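Local coordinates for protein mevalonate 3-kinase (Thermoplasma acidophilum, PDB 4RKS) that phosphorylates (R)-mevalonate at its 3-hydroxyl with ATP, a step of the alternative mevalonate pathway to isopentenyl diphosphate in extreme acidophiles, at residues I277-L280 and K281-K285; V268-E271 and N272-K275. One frame throughout, in Å; residues are numbered along the deposited sequence.

Contact 1: I277-L280 and K281-K285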
# COMPACT_ATOMS: atom_id res chain seq x y z
N ILE A 277 -12.65 7.99 -16.58
CA ILE A 277 -12.81 6.56 -16.84
C ILE A 277 -13.53 6.29 -18.16
O ILE A 277 -13.16 5.38 -18.90
CB ILE A 277 -13.59 5.89 -15.69
CG1 ILE A 277 -12.79 5.97 -14.39
CG2 ILE A 277 -13.91 4.44 -16.02
CD1 ILE A 277 -13.43 5.26 -13.21
N SER A 278 -14.55 7.09 -18.47
CA SER A 278 -15.26 6.94 -19.73
C SER A 278 -14.35 7.22 -20.93
O SER A 278 -14.42 6.53 -21.94
CB SER A 278 -16.48 7.88 -19.78
OG SER A 278 -17.38 7.59 -18.72
N TYR A 279 -13.49 8.23 -20.81
CA TYR A 279 -12.54 8.53 -21.87
C TYR A 279 -11.54 7.39 -22.02
O TYR A 279 -11.17 7.03 -23.14
CB TYR A 279 -11.80 9.85 -21.58
CG TYR A 279 -10.60 10.12 -22.47
CD1 TYR A 279 -10.77 10.51 -23.81
CD2 TYR A 279 -9.31 10.00 -21.98
CE1 TYR A 279 -9.66 10.76 -24.62
CE2 TYR A 279 -8.20 10.25 -22.78
CZ TYR A 279 -8.38 10.63 -24.10
OH TYR A 279 -7.27 10.88 -24.89
N LEU A 280 -11.13 6.81 -20.89
CA LEU A 280 -10.20 5.68 -20.89
C LEU A 280 -10.76 4.52 -21.71
O LEU A 280 -10.03 3.86 -22.45
CB LEU A 280 -9.90 5.22 -19.44
CG LEU A 280 -9.08 6.20 -18.59
CD1 LEU A 280 -8.81 5.66 -17.17
CD2 LEU A 280 -7.79 6.55 -19.28
N LYS A 281 -12.06 4.29 -21.59
CA LYS A 281 -12.76 3.29 -22.38
C LYS A 281 -12.65 3.56 -23.89
O LYS A 281 -12.62 2.65 -24.70
CB LYS A 281 -14.23 3.22 -21.96
CG LYS A 281 -14.98 2.00 -22.42
CD LYS A 281 -16.37 1.97 -21.78
CE LYS A 281 -17.02 0.60 -21.84
NZ LYS A 281 -17.42 0.22 -23.23
N LEU A 282 -12.60 4.84 -24.25
CA LEU A 282 -12.51 5.25 -25.64
C LEU A 282 -11.13 4.96 -26.23
O LEU A 282 -11.02 4.31 -27.27
CB LEU A 282 -12.83 6.74 -25.78
CG LEU A 282 -12.62 7.36 -27.17
CD1 LEU A 282 -13.55 6.74 -28.20
CD2 LEU A 282 -12.79 8.88 -27.11
N ILE A 283 -10.08 5.43 -25.57
CA ILE A 283 -8.73 5.24 -26.10
C ILE A 283 -8.23 3.81 -25.94
O ILE A 283 -7.22 3.45 -26.55
CB ILE A 283 -7.73 6.19 -25.44
CG1 ILE A 283 -7.81 6.12 -23.92
CG2 ILE A 283 -8.01 7.61 -25.88
CD1 ILE A 283 -6.89 7.10 -23.21
N ARG A 284 -8.95 3.00 -25.16
CA ARG A 284 -8.56 1.59 -24.98
C ARG A 284 -8.62 0.86 -26.32
O ARG A 284 -7.89 -0.11 -26.55
CB ARG A 284 -9.45 0.90 -23.94
CG ARG A 284 -9.01 -0.52 -23.57
CD ARG A 284 -9.58 -0.97 -22.24
NE ARG A 284 -9.29 -0.03 -21.16
CZ ARG A 284 -10.20 0.55 -20.39
NH1 ARG A 284 -11.49 0.26 -20.55
NH2 ARG A 284 -9.83 1.41 -19.45
N LYS A 285 -9.49 1.33 -27.20
CA LYS A 285 -9.62 0.74 -28.53
C LYS A 285 -8.42 1.09 -29.40
O LYS A 285 -8.13 0.40 -30.38
CB LYS A 285 -10.92 1.20 -29.18
CG LYS A 285 -12.17 0.78 -28.42
CD LYS A 285 -13.42 1.37 -29.06
CE LYS A 285 -13.31 2.89 -29.19
NZ LYS A 285 -14.55 3.52 -29.74
O HOH W 1 -12.62 2.44 -18.78
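The last turns of helix 271-283 bring Tyr279 and Ile283, one turn apart, together as an aromatic-aliphatic i/i+4 pair. With chi1 at 52°, CG1 of Ile283 sits between the backbone N and the carbonyl carbon, and the branched side chain reaches the phenol with both arms: CD1 of Ile283 lies 3.4 Å from Tyr279 CE2, while its CG2 meets Tyr279 CZ at 3.5 Å. The two side chains cross obliquely, and CG1 stands above one ring face, offset toward the rim. Isoleucine suits this place because both its branches, CG2 and CD1, can reach the ring at once. Leu282 CD2 lies 4.2 Å from Tyr279 CD1, and Leu280 CD2 approaches Ile283 CD1 at 4.1 Å. In the backbone, Ile283 N donates to Tyr279 O (3.1 Å), almost straight out from the carbonyl. The bond from Arg284 N to Leu280 O is weak. Arg284 folds back through a bend at chi3 (-54°), which lays its guanidinium face over Leu280 O. In the guanidinium plane a water accepts from Arg284 NH1 at 3.0 Å and donates to Ile277 O, which also receives Lys281 N. Asn289 binds both Arg284 NH2 and Leu280 O, joining the helix end to strand 289-292, whose Tyr291 packs against Ile277, Leu280 and Arg284; Tyr279 leans instead on Ile314 in a loop.

Contact 2: V268-E271 and N272-K275. With SO4 (sulfate ion), chain E; SO4 (sulfate ion), chain D.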
# COMPACT_ATOMS: atom_id res chain seq x y z
N VAL A 268 -16.59 6.45 -3.84
CA VAL A 268 -15.23 6.88 -4.08
C VAL A 268 -15.05 7.48 -5.48
O VAL A 268 -14.30 8.44 -5.65
CB VAL A 268 -14.24 5.71 -3.92
CG1 VAL A 268 -12.82 6.17 -4.21
CG2 VAL A 268 -14.33 5.13 -2.52
N ILE A 269 -15.73 6.92 -6.48
CA ILE A 269 -15.57 7.40 -7.84
C ILE A 269 -16.56 8.53 -8.11
O ILE A 269 -17.75 8.29 -8.35
CB ILE A 269 -15.74 6.28 -8.88
CG1 ILE A 269 -14.75 5.15 -8.60
CG2 ILE A 269 -15.49 6.81 -10.28
CD1 ILE A 269 -14.91 3.94 -9.50
N ARG A 270 -16.06 9.75 -8.02
CA ARG A 270 -16.85 10.97 -8.12
C ARG A 270 -17.00 11.37 -9.59
O ARG A 270 -16.46 10.71 -10.47
CB ARG A 270 -16.19 12.08 -7.30
CG ARG A 270 -16.00 11.72 -5.81
CD ARG A 270 -17.32 11.74 -5.04
NE ARG A 270 -17.94 13.07 -5.09
CZ ARG A 270 -17.63 14.08 -4.27
NH1 ARG A 270 -16.72 13.91 -3.32
NH2 ARG A 270 -18.23 15.26 -4.39
N GLU A 271 -17.74 12.46 -9.84
CA GLU A 271 -18.17 12.80 -11.20
C GLU A 271 -17.04 12.95 -12.22
O GLU A 271 -17.07 12.33 -13.28
CB GLU A 271 -19.01 14.08 -11.20
CG GLU A 271 -19.45 14.50 -12.60
CD GLU A 271 -20.33 15.74 -12.61
OE1 GLU A 271 -19.79 16.84 -12.85
OE2 GLU A 271 -21.55 15.60 -12.39
N ASN A 272 -16.04 13.77 -11.90
CA ASN A 272 -14.93 13.98 -12.84
C ASN A 272 -14.05 12.74 -12.96
O ASN A 272 -13.37 12.54 -13.98
CB ASN A 272 -14.09 15.19 -12.42
CG ASN A 272 -14.83 16.50 -12.60
OD1 ASN A 272 -15.83 16.57 -13.32
ND2 ASN A 272 -14.35 17.55 -11.95
N MET A 273 -14.05 11.91 -11.92
CA MET A 273 -13.34 10.63 -11.97
C MET A 273 -14.02 9.69 -12.96
O MET A 273 -13.36 9.02 -13.75
CB MET A 273 -13.25 9.99 -10.58
CG MET A 273 -12.32 10.72 -9.64
SD MET A 273 -12.40 10.12 -7.95
CE MET A 273 -11.53 8.54 -8.08
N GLN A 274 -15.35 9.66 -12.92
CA GLN A 274 -16.11 8.81 -13.83
C GLN A 274 -15.98 9.31 -15.27
O GLN A 274 -15.95 8.51 -16.21
CB GLN A 274 -17.58 8.74 -13.40
CG GLN A 274 -18.45 7.82 -14.26
CD GLN A 274 -17.82 6.45 -14.54
OE1 GLN A 274 -17.46 5.71 -13.62
NE2 GLN A 274 -17.68 6.12 -15.82
N LYS A 275 -15.88 10.62 -15.46
CA LYS A 275 -15.68 11.16 -16.81
C LYS A 275 -14.34 10.71 -17.40
O LYS A 275 -14.26 10.37 -18.58
CB LYS A 275 -15.77 12.69 -16.82
CG LYS A 275 -17.18 13.25 -16.67
CD LYS A 275 -17.14 14.78 -16.65
CE LYS A 275 -18.53 15.38 -16.43
NZ LYS A 275 -18.45 16.83 -16.11
S SO4 E . -20.58 13.02 -7.63
O1 SO4 E . -20.90 11.73 -8.23
O2 SO4 E . -20.75 12.92 -6.18
O3 SO4 E . -19.21 13.39 -7.95
O4 SO4 E . -21.48 14.04 -8.16
S SO4 D . -15.78 17.48 -1.89
O1 SO4 D . -17.08 17.32 -2.55
O2 SO4 D . -15.38 16.20 -1.31
O3 SO4 D . -14.78 17.91 -2.87
O4 SO4 D . -15.87 18.48 -0.83
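Met273 reaches back from the first turn of helix 271-283 to the loop before it, where Met273 SD takes a weak, long hydrogen bond from Arg270 N (3.7 Å). Its chain bends at chi3 (74°), which leaves Met273 CE 3.7 Å from Val268 O. An unbranched, flexible thioether can follow such a path, and CG2 of Ile269 packs on Met273 CB at 3.9 Å, the side chains crossing at about a right angle. The Arg270 chain is bent at both chi2 (-73°) and chi3, which presents the edge of its guanidinium to two sulfates, probably from the crystallisation liquor. NE is shared between O2 and O3 of the chain E sulfate, whereas Arg270 NH2 gives a straighter bond to O1 of the chain D sulfate (3.0 Å) and NH1 a weak one to its O2. With an alanine in place of Arg270, the chain D sulfate would probably lose its guanidinium bonds and the chain E ion those from NE, keeping Glu271 N. Glu271 and Lys275 lie side by side, Lys275 NZ forming a 3.5 Å salt bridge with Glu271 OE1. Gln274 N closes the first turn on Arg270 O (2.9 Å). This is a helix N-terminus with Arg270 at the N-cap position, where the chain E sulfate, not that side chain, takes the Glu271 N-H (N to O3 2.6 Å), probably favoured by the helix dipole.

How the contacts relate
Following the chain from the N terminus, helix 243-262 leads into a loop, and contact 2 joins that loop to the start of helix 271-283. Contact 1 comes later, at the far end of the same helix, which it joins to strand 289-292 through Asn289 and Tyr291. The two therefore lie in series, neither nesting nor crossing, and each is local to its own turns and closes no long loop. Their centres are 14 Å apart, yet they touch: Ile277 CD1 packs on Ile269 CG2 at 3.9 Å, bringing the helix middle against the entering loop. Ser278 OG, bonded to Gln274 O, is a second tie.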